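Secondary thiamine-phosphate synthase enzyme (Thermus thermophilus, PDB 2CU5) is of unproven function but probably acts as a secondary thiamine-phosphate synthase of the UPF0047 (YjbQ) family. Local coordinates at residues A25-H30 with G101-G106; V34-P39 with V124-L129. One frame throughout, in Å; residues are numbered along the deposited sequence.

Contact 1 of 2, residues A25-H30 with G101-G106; sequences AALSGH and GRLRLG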
loop_
_atom_site.group_PDB
_atom_site.type_symbol
_atom_site.label_atom_id
_atom_site.label_comp_id
_atom_site.label_asym_id
_atom_site.label_seq_id
_atom_site.Cartn_x
_atom_site.Cartn_y
_atom_site.Cartn_z
ATOM N N ALA A 25 9.719 -11.007 18.092
ATOM C CA ALA A 25 9.776 -12.204 18.920
ATOM C C ALA A 25 9.514 -13.454 18.089
ATOM O O ALA A 25 9.896 -14.557 18.480
ATOM C CB ALA A 25 8.766 -12.107 20.062
ATOM N N ALA A 26 8.867 -13.286 16.938
ATOM C CA ALA A 26 8.567 -14.421 16.075
ATOM C C ALA A 26 9.670 -14.688 15.052
ATOM O O ALA A 26 9.625 -15.687 14.334
ATOM C CB ALA A 26 7.241 -14.193 15.355
ATOM N N LEU A 27 10.666 -13.809 15.006
ATOM C CA LEU A 27 11.756 -13.938 14.044
ATOM C C LEU A 27 12.857 -14.937 14.380
ATOM O O LEU A 27 13.612 -15.341 13.494
ATOM C CB LEU A 27 12.394 -12.571 13.803
ATOM C CG LEU A 27 11.422 -11.493 13.321
ATOM C CD1 LEU A 27 12.177 -10.194 13.083
ATOM C CD2 LEU A 27 10.736 -11.961 12.047
ATOM N N SER A 28 12.962 -15.326 15.646
ATOM C CA SER A 28 14.001 -16.271 16.067
ATOM C C SER A 28 15.385 -15.868 15.550
ATOM O O SER A 28 16.109 -16.687 14.987
ATOM C CB SER A 28 13.662 -17.683 15.575
ATOM O OG SER A 28 12.466 -18.162 16.170
ATOM N N GLY A 29 15.743 -14.601 15.735
ATOM C CA GLY A 29 17.045 -14.121 15.297
ATOM C C GLY A 29 17.296 -14.101 13.797
ATOM O O GLY A 29 18.439 -13.996 13.359
ATOM N N HIS A 30 16.235 -14.192 13.005
ATOM C CA HIS A 30 16.363 -14.183 11.549
ATOM C C HIS A 30 17.008 -12.911 10.995
ATOM O O HIS A 30 16.861 -11.825 11.556
ATOM C CB HIS A 30 14.978 -14.344 10.907
ATOM C CG HIS A 30 14.973 -14.190 9.414
ATOM N ND1 HIS A 30 15.521 -15.128 8.565
ATOM C CD2 HIS A 30 14.482 -13.207 8.620
ATOM C CE1 HIS A 30 15.366 -14.730 7.313
ATOM N NE2 HIS A 30 14.739 -13.568 7.319
ATOM N N GLY A 101 17.074 -10.997 14.234
ATOM C CA GLY A 101 15.860 -10.942 15.026
ATOM C C GLY A 101 15.280 -9.571 15.299
ATOM O O GLY A 101 14.257 -9.465 15.973
ATOM N N ARG A 102 15.918 -8.523 14.793
ATOM C CA ARG A 102 15.415 -7.175 15.010
ATOM C C ARG A 102 15.102 -6.465 13.702
ATOM O O ARG A 102 15.899 -6.472 12.767
ATOM C CB ARG A 102 16.418 -6.362 15.831
ATOM C CG ARG A 102 16.556 -6.869 17.265
ATOM C CD ARG A 102 17.494 -6.007 18.090
ATOM N NE ARG A 102 17.603 -6.482 19.468
ATOM C CZ ARG A 102 18.107 -7.664 19.821
ATOM N NH1 ARG A 102 18.554 -8.508 18.899
ATOM N NH2 ARG A 102 18.165 -8.002 21.102
ATOM N N LEU A 103 13.926 -5.851 13.646
ATOM C CA LEU A 103 13.499 -5.133 12.456
ATOM C C LEU A 103 14.347 -3.885 12.246
ATOM O O LEU A 103 14.616 -3.148 13.192
ATOM C CB LEU A 103 12.024 -4.751 12.588
ATOM C CG LEU A 103 11.052 -5.935 12.603
ATOM C CD1 LEU A 103 9.661 -5.471 13.047
ATOM C CD2 LEU A 103 11.007 -6.560 11.224
ATOM N N ARG A 104 14.778 -3.662 11.004
ATOM C CA ARG A 104 15.583 -2.492 10.657
ATOM C C ARG A 104 14.614 -1.391 10.243
ATOM O O ARG A 104 14.012 -1.452 9.172
ATOM C CB ARG A 104 16.527 -2.809 9.494
ATOM C CG ARG A 104 17.472 -3.969 9.752
ATOM C CD ARG A 104 18.382 -3.727 10.954
ATOM N NE ARG A 104 19.388 -2.686 10.732
ATOM C CZ ARG A 104 19.194 -1.383 10.923
ATOM N NH1 ARG A 104 18.020 -0.930 11.347
ATOM N NH2 ARG A 104 20.183 -0.526 10.699
ATOM N N LEU A 105 14.475 -0.387 11.097
ATOM C CA LEU A 105 13.542 0.703 10.849
ATOM C C LEU A 105 14.173 2.068 11.059
ATOM O O LEU A 105 15.247 2.182 11.654
ATOM C CB LEU A 105 12.354 0.560 11.800
ATOM C CG LEU A 105 11.652 -0.798 11.774
ATOM C CD1 LEU A 105 10.674 -0.909 12.934
ATOM C CD2 LEU A 105 10.940 -0.957 10.440
ATOM N N GLY A 106 13.488 3.102 10.578
ATOM C CA GLY A 106 13.974 4.456 10.748
ATOM C C GLY A 106 13.874 4.834 12.213
ATOM O O GLY A 106 13.231 4.138 13.003
HETATM O O HOH W 1 14.083 -12.663 17.191
#
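L27 reaches across to G101 and L103 with one branch of its side chain. CG stands anti to the carbonyl carbon (chi1 -57°), and an extended chi2 (-179°) carries CD1 to 3.6 Å from G101 O; the same methyl meets L103 CD2 at 4.2 Å, branch against branch. Next to this contact the two backbones close up at a pair of glycines, G29 CA and G101 CA being 3.4 Å apart. G29 belongs to a type I' turn from L27 to H30, held by the bond from H30 N to L27 O. The turn presents H30 O to G101 N at 2.8 Å, a nearly straight bond (169° at the hydrogen) whose donor is tilted from the carbonyl plane. A water accepts from G29 N at 2.9 Å and gives a weak bond to G101 O. L103 also packs on V23 of helix 20-25, and its N is bonded to E24 OE2. The close approach is consistent with a glycine at G101: a CB there would lie 2.9 Å from G29 CA and jam against the preceding carbonyl oxygen. One short backbone bond and a water thus join the two segments beside a small leucine contact.

Contact 2 of 2, residues V34-P39 with V124-L129; sequences VYLFVP and VWVRLL
Two neighbouring antiparallel strands of the five-stranded sheet, 32-37 and 120-128, make this contact; the axes of 34-37 and 124-128 approach to 4.6 Å, their N-to-C directions 162° apart. Y35 with R127 and F37 with W125 are hydrogen-bonded pairs; V34 with L128 and L36 with V126 are non-hydrogen-bonded ones. Y35 N gives to R127 O at 2.7 Å, in the carbonyl plane, and R127 N returns a bond to Y35 O; F37 and W125 exchange two more. On the face of Y35 and F37, the F37 and W125 side chains run side by side in the same direction. CG of F37 is anti to its backbone N (chi1 -179°), and CD2 of that ring lies 3.4 Å from W125 CE3, the planes oblique at 44°. P39 crosses the indole and makes a CH-pi contact, its CB 3.9 Å from the centroid of the six-membered ring of W125 and over one face. W125 NE1 is bonded to E123 OE1. An alanine in place of W125 would probably leave the F37 ring edge and the P39 ring without their shared aromatic partner, opening a gap between them. R127 CB sits at the edge of the Y35 ring. On the other face, L36 CD2 packs 3.7 Å from V126 CG2, and V34 CG1 meets V126 CG1 at 3.8 Å. Strand 93-99 flanks 34-37 and strand 5-11 flanks 124-128, while L45 of strand 43-48 touches L36 on the aliphatic face, and V38 beyond the strand. The aromatic face meets the third subunit: Y35 OH is bonded to L95 O of that chain, F37 packs on its Q109, and W125 on its R104.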
loop_
_atom_site.group_PDB
_atom_site.type_symbol
_atom_site.label_atom_id
_atom_site.label_comp_id
_atom_site.label_asym_id
_atom_site.label_seq_id
_atom_site.Cartn_x
_atom_site.Cartn_y
_atom_site.Cartn_z
ATOM N N VAL A 34 11.230 -9.846 5.968
ATOM C CA VAL A 34 10.144 -10.420 6.752
ATOM C C VAL A 34 8.819 -9.987 6.133
ATOM O O VAL A 34 8.603 -8.800 5.884
ATOM C CB VAL A 34 10.187 -9.919 8.216
ATOM C CG1 VAL A 34 8.993 -10.457 8.985
ATOM C CG2 VAL A 34 11.495 -10.351 8.883
ATOM N N TYR A 35 7.941 -10.951 5.883
ATOM C CA TYR A 35 6.632 -10.671 5.300
ATOM C C TYR A 35 5.567 -10.685 6.398
ATOM O O TYR A 35 5.563 -11.574 7.252
ATOM C CB TYR A 35 6.303 -11.725 4.237
ATOM C CG TYR A 35 4.893 -11.665 3.695
ATOM C CD1 TYR A 35 4.490 -10.638 2.841
ATOM C CD2 TYR A 35 3.956 -12.637 4.042
ATOM C CE1 TYR A 35 3.178 -10.583 2.345
ATOM C CE2 TYR A 35 2.648 -12.592 3.551
ATOM C CZ TYR A 35 2.267 -11.564 2.705
ATOM O OH TYR A 35 0.977 -11.533 2.222
ATOM N N LEU A 36 4.680 -9.687 6.377
ATOM C CA LEU A 36 3.594 -9.578 7.348
ATOM C C LEU A 36 2.275 -9.439 6.601
ATOM O O LEU A 36 2.196 -8.727 5.596
ATOM C CB LEU A 36 3.784 -8.359 8.249
ATOM C CG LEU A 36 5.043 -8.272 9.111
ATOM C CD1 LEU A 36 4.977 -6.995 9.922
ATOM C CD2 LEU A 36 5.146 -9.489 10.036
ATOM N N PHE A 37 1.236 -10.099 7.104
ATOM C CA PHE A 37 -0.073 -10.062 6.458
ATOM C C PHE A 37 -1.219 -10.200 7.459
ATOM O O PHE A 37 -1.126 -10.967 8.417
ATOM C CB PHE A 37 -0.143 -11.209 5.434
ATOM C CG PHE A 37 -1.439 -11.289 4.660
ATOM C CD1 PHE A 37 -1.732 -10.366 3.657
ATOM C CD2 PHE A 37 -2.347 -12.316 4.909
ATOM C CE1 PHE A 37 -2.907 -10.468 2.911
ATOM C CE2 PHE A 37 -3.526 -12.431 4.170
ATOM C CZ PHE A 37 -3.809 -11.504 3.164
ATOM N N VAL A 38 -2.289 -9.435 7.261
ATOM C CA VAL A 38 -3.463 -9.584 8.115
ATOM C C VAL A 38 -4.538 -10.177 7.206
ATOM O O VAL A 38 -4.886 -9.603 6.172
ATOM C CB VAL A 38 -3.981 -8.238 8.729
ATOM C CG1 VAL A 38 -3.105 -7.831 9.898
ATOM C CG2 VAL A 38 -4.016 -7.144 7.673
ATOM N N PRO A 39 -5.051 -11.364 7.557
ATOM C CA PRO A 39 -6.083 -12.013 6.748
ATOM C C PRO A 39 -7.446 -11.436 7.108
ATOM O O PRO A 39 -8.391 -12.175 7.370
ATOM C CB PRO A 39 -5.948 -13.471 7.149
ATOM C CG PRO A 39 -5.656 -13.348 8.628
ATOM C CD PRO A 39 -4.634 -12.231 8.675
ATOM N N VAL A 124 -2.062 -11.986 12.615
ATOM C CA VAL A 124 -1.024 -11.363 11.819
ATOM C C VAL A 124 -0.081 -12.506 11.470
ATOM O O VAL A 124 0.467 -13.156 12.360
ATOM C CB VAL A 124 -0.252 -10.286 12.602
ATOM C CG1 VAL A 124 0.903 -9.772 11.756
ATOM C CG2 VAL A 124 -1.185 -9.131 12.972
ATOM N N TRP A 125 0.080 -12.771 10.180
ATOM C CA TRP A 125 0.961 -13.846 9.741
ATOM C C TRP A 125 2.361 -13.316 9.485
ATOM O O TRP A 125 2.533 -12.228 8.936
ATOM C CB TRP A 125 0.413 -14.501 8.477
ATOM C CG TRP A 125 -0.956 -15.087 8.653
ATOM C CD1 TRP A 125 -1.582 -15.378 9.834
ATOM C CD2 TRP A 125 -1.855 -15.488 7.612
ATOM N NE1 TRP A 125 -2.816 -15.936 9.591
ATOM C CE2 TRP A 125 -3.008 -16.017 8.236
ATOM C CE3 TRP A 125 -1.798 -15.453 6.211
ATOM C CZ2 TRP A 125 -4.098 -16.508 7.507
ATOM C CZ3 TRP A 125 -2.882 -15.940 5.486
ATOM C CH2 TRP A 125 -4.017 -16.462 6.139
ATOM N N VAL A 126 3.364 -14.091 9.887
ATOM C CA VAL A 126 4.749 -13.686 9.719
ATOM C C VAL A 126 5.501 -14.753 8.936
ATOM O O VAL A 126 5.505 -15.923 9.311
ATOM C CB VAL A 126 5.439 -13.495 11.085
ATOM C CG1 VAL A 126 6.839 -12.940 10.884
ATOM C CG2 VAL A 126 4.608 -12.572 11.969
ATOM N N ARG A 127 6.127 -14.334 7.844
ATOM C CA ARG A 127 6.889 -15.229 6.991
ATOM C C ARG A 127 8.288 -14.679 6.772
ATOM O O ARG A 127 8.455 -13.524 6.380
ATOM C CB ARG A 127 6.187 -15.382 5.644
ATOM C CG ARG A 127 7.030 -16.031 4.561
ATOM C CD ARG A 127 7.300 -17.495 4.844
ATOM N NE ARG A 127 7.263 -18.257 3.602
ATOM C CZ ARG A 127 8.165 -18.159 2.631
ATOM N NH1 ARG A 127 9.196 -17.337 2.754
ATOM N NH2 ARG A 127 8.016 -18.869 1.524
ATOM N N LEU A 128 9.293 -15.508 7.030
ATOM C CA LEU A 128 10.678 -15.097 6.839
ATOM C C LEU A 128 11.107 -15.498 5.432
ATOM O O LEU A 128 10.861 -16.624 5.003
ATOM C CB LEU A 128 11.587 -15.792 7.860
ATOM C CG LEU A 128 11.105 -15.828 9.316
ATOM C CD1 LEU A 128 12.079 -16.632 10.167
ATOM C CD2 LEU A 128 10.970 -14.416 9.852
ATOM N N LEU A 129 11.730 -14.573 4.710
ATOM C CA LEU A 129 12.217 -14.859 3.366
ATOM C C LEU A 129 13.702 -15.193 3.467
ATOM O O LEU A 129 14.348 -14.714 4.425
ATOM C CB LEU A 129 12.049 -13.648 2.440
ATOM C CG LEU A 129 10.651 -13.262 1.955
ATOM C CD1 LEU A 129 9.804 -12.768 3.120
ATOM C CD2 LEU A 129 10.781 -12.185 0.890
ATOM O OXT LEU A 129 14.203 -15.902 2.575
#

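In the fold
The centres of contacts 1 and 2 lie about 12 Å apart, and both reach the five-stranded antiparallel sheet. Contact 2 joins two inner strands, whereas contact 1 brings the loop after helix 20-25 to the short strand 102-103, outermost within this chain. Along the chain the segments alternate: 25-30, 34-39, 101-106, 124-129. The two meet directly where L27 CD2 packs on V34 CG2 at 3.6 Å, and H30 CB lies against L128 CD1, so the loop of contact 1 covers the end of the strand pair in contact 2. Contact 1 faces the second subunit and contact 2 mainly the third; L105 meets F37 of the second subunit, consistent with the segment after 102-103 contributing to the subunit interface.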